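Local coordinates for zinc-type alcohol dehydrogenase-like protein YAHK (Escherichia coli, PDB 1UUF) that catalyses the zinc-dependent reduction of a wide range of aldehydes to the corresponding primary alcohols, strongly preferring NADPH over NADH as electron donor, at the zinc ion site and the interface of chains A and B. Sequence-based numbering; all coordinates share one arbitrary frame. Chains: chain A/B, Zinc-type alcohol dehydrogenase-like protein YAHK.

Contact 1: the zinc ion site. Residues chain A 112-116, 119, 127-129. With ZN (zinc ion), chain C.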
loop_
_atom_site.group_PDB
_atom_site.type_symbol
_atom_site.label_atom_id
_atom_site.label_comp_id
_atom_site.label_asym_id
_atom_site.label_seq_id
_atom_site.Cartn_x
_atom_site.Cartn_y
_atom_site.Cartn_z
ATOM N N SER A 112 18.457 -20.133 3.809
ATOM C CA SER A 112 18.519 -18.675 3.853
ATOM C C SER A 112 19.784 -18.301 4.627
ATOM O O SER A 112 20.447 -19.177 5.186
ATOM C CB SER A 112 17.266 -18.078 4.508
ATOM O OG SER A 112 17.157 -18.422 5.876
ATOM N N CYS A 113 20.128 -17.020 4.666
ATOM C CA CYS A 113 21.357 -16.617 5.350
ATOM C C CYS A 113 21.330 -16.850 6.861
ATOM O O CYS A 113 22.372 -17.071 7.473
ATOM C CB CYS A 113 21.697 -15.155 5.028
ATOM S SG CYS A 113 20.965 -13.890 6.081
ATOM N N LYS A 114 20.137 -16.812 7.449
ATOM C CA LYS A 114 19.929 -17.043 8.880
ATOM C C LYS A 114 20.423 -15.967 9.837
ATOM O O LYS A 114 20.302 -16.132 11.050
ATOM C CB LYS A 114 20.561 -18.370 9.307
ATOM C CG LYS A 114 20.162 -19.562 8.470
ATOM C CD LYS A 114 20.867 -20.811 8.966
ATOM C CE LYS A 114 20.794 -21.919 7.937
ATOM N NZ LYS A 114 21.484 -21.501 6.690
ATOM N N HIS A 115 20.972 -14.870 9.326
ATOM C CA HIS A 115 21.461 -13.838 10.234
ATOM C C HIS A 115 21.025 -12.410 9.930
ATOM O O HIS A 115 21.441 -11.479 10.618
ATOM C CB HIS A 115 22.989 -13.911 10.323
ATOM C CG HIS A 115 23.685 -13.718 9.013
ATOM N ND1 HIS A 115 23.934 -12.473 8.479
ATOM C CD2 HIS A 115 24.168 -14.614 8.120
ATOM C CE1 HIS A 115 24.542 -12.610 7.314
ATOM N NE2 HIS A 115 24.695 -13.899 7.073
ATOM N N CYS A 116 20.190 -12.227 8.911
ATOM C CA CYS A 116 19.712 -10.889 8.575
ATOM C C CYS A 116 18.432 -10.615 9.360
ATOM O O CYS A 116 17.884 -11.514 10.001
ATOM C CB CYS A 116 19.429 -10.771 7.075
ATOM S SG CYS A 116 17.956 -11.662 6.530
ATOM N N CYS A 119 15.488 -13.091 8.355
ATOM C CA CYS A 119 15.635 -14.447 8.867
ATOM C C CYS A 119 15.429 -14.507 10.377
ATOM O O CYS A 119 14.787 -15.423 10.887
ATOM C CB CYS A 119 17.015 -15.001 8.505
ATOM S SG CYS A 119 17.190 -15.423 6.756
ATOM N N CYS A 127 14.330 -12.939 2.763
ATOM C CA CYS A 127 15.783 -12.839 2.868
ATOM C C CYS A 127 16.346 -12.542 1.477
ATOM O O CYS A 127 15.897 -13.119 0.488
ATOM C CB CYS A 127 16.361 -14.159 3.395
ATOM S SG CYS A 127 18.175 -14.274 3.387
ATOM N N ASP A 128 17.319 -11.636 1.392
ATOM C CA ASP A 128 17.915 -11.303 0.099
ATOM C C ASP A 128 18.723 -12.455 -0.467
ATOM O O ASP A 128 19.028 -12.482 -1.662
ATOM C CB ASP A 128 18.847 -10.094 0.212
ATOM C CG ASP A 128 18.103 -8.780 0.219
ATOM O OD1 ASP A 128 17.067 -8.678 -0.470
ATOM O OD2 ASP A 128 18.573 -7.843 0.896
ATOM N N HIS A 129 19.080 -13.403 0.389
ATOM C CA HIS A 129 19.888 -14.532 -0.045
ATOM C C HIS A 129 19.196 -15.858 0.207
ATOM O O HIS A 129 19.836 -16.859 0.518
ATOM C CB HIS A 129 21.232 -14.479 0.672
ATOM C CG HIS A 129 21.887 -13.139 0.590
ATOM N ND1 HIS A 129 22.368 -12.620 -0.591
ATOM C CD2 HIS A 129 22.069 -12.176 1.525
ATOM C CE1 HIS A 129 22.817 -11.396 -0.383
ATOM N NE2 HIS A 129 22.646 -11.102 0.893
HETATM ZN ZN ZN C . 18.645 -13.779 5.673
#
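Four cysteine sulfurs hold this zinc, the structural, non-catalytic metal of the zinc-containing alcohol dehydrogenase family. A:Cys113, A:Cys116 and A:Cys119 are spaced three apart at the start of the family's structural-zinc lobe, and A:Cys127 closes the set from beyond the 3-10 helix 124-126. A:Cys113 and A:Cys116 lie in loop, whereas A:Cys119 sits on the short helix 117-120. Each SG is 2.4 Å from ZN, and the arrangement is near tetrahedral, with S-Zn-S angles running from 100° for A:Cys127 and A:Cys119 to 118°. The four side chains get there by different rotations. In A:Cys113 and A:Cys116 the sulfur takes the crowded position between backbone N and carbonyl carbon; A:Cys119 turns SG anti to the carbonyl carbon, beside the backbone N, and A:Cys127 extends it anti to the backbone N (chi1 173°).

Backbone amides form a second shell around the sulfurs. A:His115 N donates to A:Cys113 SG at 3.4 Å, and A:Cys119 N makes an almost straight bond to A:Cys116 SG. From the other side of the metal, A:His129 N reaches A:Cys127 SG at 3.3 Å. Such donors would probably soften the negative charge gathered on the sulfurs. A:Cys113 SG sits over the centre of one face of the A:His115 imidazole, 3.8 Å above its plane. Further out, A:Lys114 curls back so that its side-chain amine NZ meets the carbonyl A:Ser112 O at 3.0 Å, nearly along the C=O axis. The metal thus ties the turn following strand 111-111 and helix 117-120 to the segment leading into strand 131-132, within a lobe built largely of loops.

Contact 2: the interface of chains A and B. Residues chain A 118, 121, 123, 126, 185, 189; chain B 280-281, 306.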
loop_
_atom_site.group_PDB
_atom_site.type_symbol
_atom_site.label_atom_id
_atom_site.label_comp_id
_atom_site.label_asym_id
_atom_site.label_seq_id
_atom_site.Cartn_x
_atom_site.Cartn_y
_atom_site.Cartn_z
ATOM N N GLU A 118 15.397 -10.186 8.379
ATOM C CA GLU A 118 14.287 -11.018 7.921
ATOM C C GLU A 118 14.342 -12.434 8.489
ATOM O O GLU A 118 13.366 -12.925 9.043
ATOM C CB GLU A 118 14.263 -11.064 6.389
ATOM C CG GLU A 118 13.672 -9.814 5.741
ATOM C CD GLU A 118 14.404 -8.538 6.124
ATOM O OE1 GLU A 118 15.593 -8.396 5.764
ATOM O OE2 GLU A 118 13.786 -7.679 6.788
ATOM N N ASP A 121 13.593 -12.654 12.082
ATOM C CA ASP A 121 12.192 -12.382 12.384
ATOM C C ASP A 121 11.285 -13.511 11.903
ATOM O O ASP A 121 10.061 -13.395 11.965
ATOM C CB ASP A 121 11.730 -11.073 11.729
ATOM C CG ASP A 121 12.318 -9.844 12.389
ATOM O OD1 ASP A 121 12.706 -9.931 13.573
ATOM O OD2 ASP A 121 12.372 -8.782 11.731
ATOM N N LEU A 123 11.163 -14.562 8.805
ATOM C CA LEU A 123 10.721 -14.210 7.461
ATOM C C LEU A 123 11.798 -14.582 6.444
ATOM O O LEU A 123 12.244 -13.749 5.656
ATOM C CB LEU A 123 10.414 -12.708 7.384
ATOM C CG LEU A 123 9.255 -12.231 8.262
ATOM C CD1 LEU A 123 9.157 -10.716 8.197
ATOM C CD2 LEU A 123 7.950 -12.874 7.799
ATOM N N TYR A 126 11.690 -13.446 2.807
ATOM C CA TYR A 126 12.080 -12.112 2.369
ATOM C C TYR A 126 13.585 -11.877 2.480
ATOM O O TYR A 126 14.064 -10.757 2.315
ATOM C CB TYR A 126 11.314 -11.053 3.167
ATOM C CG TYR A 126 9.830 -11.059 2.863
ATOM C CD1 TYR A 126 8.886 -11.242 3.872
ATOM C CD2 TYR A 126 9.373 -10.926 1.551
ATOM C CE1 TYR A 126 7.521 -11.301 3.582
ATOM C CE2 TYR A 126 8.016 -10.983 1.247
ATOM C CZ TYR A 126 7.096 -11.175 2.264
ATOM O OH TYR A 126 5.762 -11.277 1.950
ATOM N N SER A 185 -0.488 -16.248 4.741
ATOM C CA SER A 185 0.363 -15.183 5.268
ATOM C C SER A 185 -0.247 -13.779 5.219
ATOM O O SER A 185 -0.288 -13.077 6.238
ATOM C CB SER A 185 1.712 -15.179 4.548
ATOM O OG SER A 185 2.602 -14.279 5.190
ATOM N N HIS A 189 -1.389 -11.345 8.142
ATOM C CA HIS A 189 -0.733 -10.043 8.261
ATOM C C HIS A 189 -1.723 -8.888 8.302
ATOM O O HIS A 189 -1.544 -7.940 9.073
ATOM C CB HIS A 189 0.257 -9.824 7.117
ATOM C CG HIS A 189 1.208 -8.695 7.363
ATOM N ND1 HIS A 189 1.239 -7.560 6.581
ATOM C CD2 HIS A 189 2.159 -8.526 8.311
ATOM C CE1 HIS A 189 2.171 -6.741 7.036
ATOM N NE2 HIS A 189 2.745 -7.303 8.085
ATOM N N ARG B 280 11.855 -3.936 3.426
ATOM C CA ARG B 280 10.772 -4.901 3.517
ATOM C C ARG B 280 9.723 -4.269 4.426
ATOM O O ARG B 280 10.063 -3.659 5.445
ATOM C CB ARG B 280 11.293 -6.212 4.120
ATOM C CG ARG B 280 10.224 -7.274 4.370
ATOM C CD ARG B 280 9.706 -7.215 5.797
ATOM N NE ARG B 280 10.755 -7.526 6.765
ATOM C CZ ARG B 280 10.588 -7.505 8.084
ATOM N NH1 ARG B 280 9.408 -7.188 8.602
ATOM N NH2 ARG B 280 11.606 -7.793 8.883
ATOM N N ASP B 281 8.454 -4.412 4.044
ATOM C CA ASP B 281 7.324 -3.854 4.781
ATOM C C ASP B 281 7.290 -2.327 4.736
ATOM O O ASP B 281 6.559 -1.694 5.498
ATOM C CB ASP B 281 7.326 -4.325 6.240
ATOM C CG ASP B 281 6.629 -5.667 6.421
ATOM O OD1 ASP B 281 5.635 -5.919 5.705
ATOM O OD2 ASP B 281 7.060 -6.459 7.288
ATOM N N ARG B 306 7.049 -7.329 0.315
ATOM C CA ARG B 306 5.824 -6.942 1.008
ATOM C C ARG B 306 5.787 -5.433 1.221
ATOM O O ARG B 306 5.597 -4.940 2.338
ATOM C CB ARG B 306 5.701 -7.665 2.354
ATOM C CG ARG B 306 4.280 -7.616 2.909
ATOM C CD ARG B 306 4.043 -8.711 3.941
ATOM N NE ARG B 306 4.875 -8.530 5.127
ATOM C CZ ARG B 306 4.988 -9.422 6.103
ATOM N NH1 ARG B 306 4.324 -10.570 6.039
ATOM N NH2 ARG B 306 5.766 -9.164 7.148
HETATM O O HOH W 1 2.116 -11.544 4.331
#
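Here the structural-zinc lobe of an alcohol dehydrogenase subunit, chain A, meets chain B across a two-fold symmetric interface of the deposited assembly, which may correspond to the dimer in solution. B:Arg280 reaches tip to tip toward A:Glu118 and grips it side-on: NE and NH2 both donate to the one carboxylate oxygen OE2, each at 3.0 Å, and OE2 receives them on its anti lone pair. The same NH2 also forms a salt bridge with A:Asp121 OD2 at 3.1 Å, the two planes standing almost perpendicular. Over the centre of one guanidinium face lies the methyl A:Leu123 CD1, 3.5 Å from B:Arg280 CZ. An alanine here would remove the guanidinium that pairs with A:Glu118 and A:Asp121 and lies under A:Leu123 CD1, and would probably leave the two carboxylates poorly compensated and the join between the chains weaker.

B:Arg306 is sandwiched between two rings of chain A. Its guanidinium stacks on the A:His189 imidazole, planes 9° apart, with CZ 3.8 Å from the ring centroid in a cation-pi contact displaced toward the rim. Against the opposite face comes A:Tyr126 CE1, with its ring tilted by 58°, while the phenol OH rests on the aliphatic stem at B:Arg306 CB.

At the edges of both guanidiniums lies B:Asp281, which probably helps to fix their rotation. Its OD1 takes B:Arg306 NE through the syn lone pair at 2.8 Å, and OD2 accepts from B:Arg306 NH2 and also, on its anti side, from B:Arg280 NH1. This bridging carboxylate is likely to offset the repulsion between the two cations. At the far edge of B:Arg306, in the guanidinium plane, water 1 links NH1 to the hydroxyl A:Ser185 OG, on the same helix 176-189 as A:His189.

The C-alpha centres of contact 1 and contact 2 lie about 12 Å apart, and on chain A they share the stretch from A:Ser112 to A:His129, to which contact 2 adds helix 176-189. Helix 117-120 supplies A:Cys119 to the metal and A:Glu118 to the partner subunit, while A:Tyr126, at the end of the 3-10 helix 124-126, directly precedes the zinc ligand A:Cys127. By fixing both ends of this segment, contact 1 probably holds the side chains of contact 2 in register for chain B. Through the two-fold each zinc lobe would support the assembly in the same way.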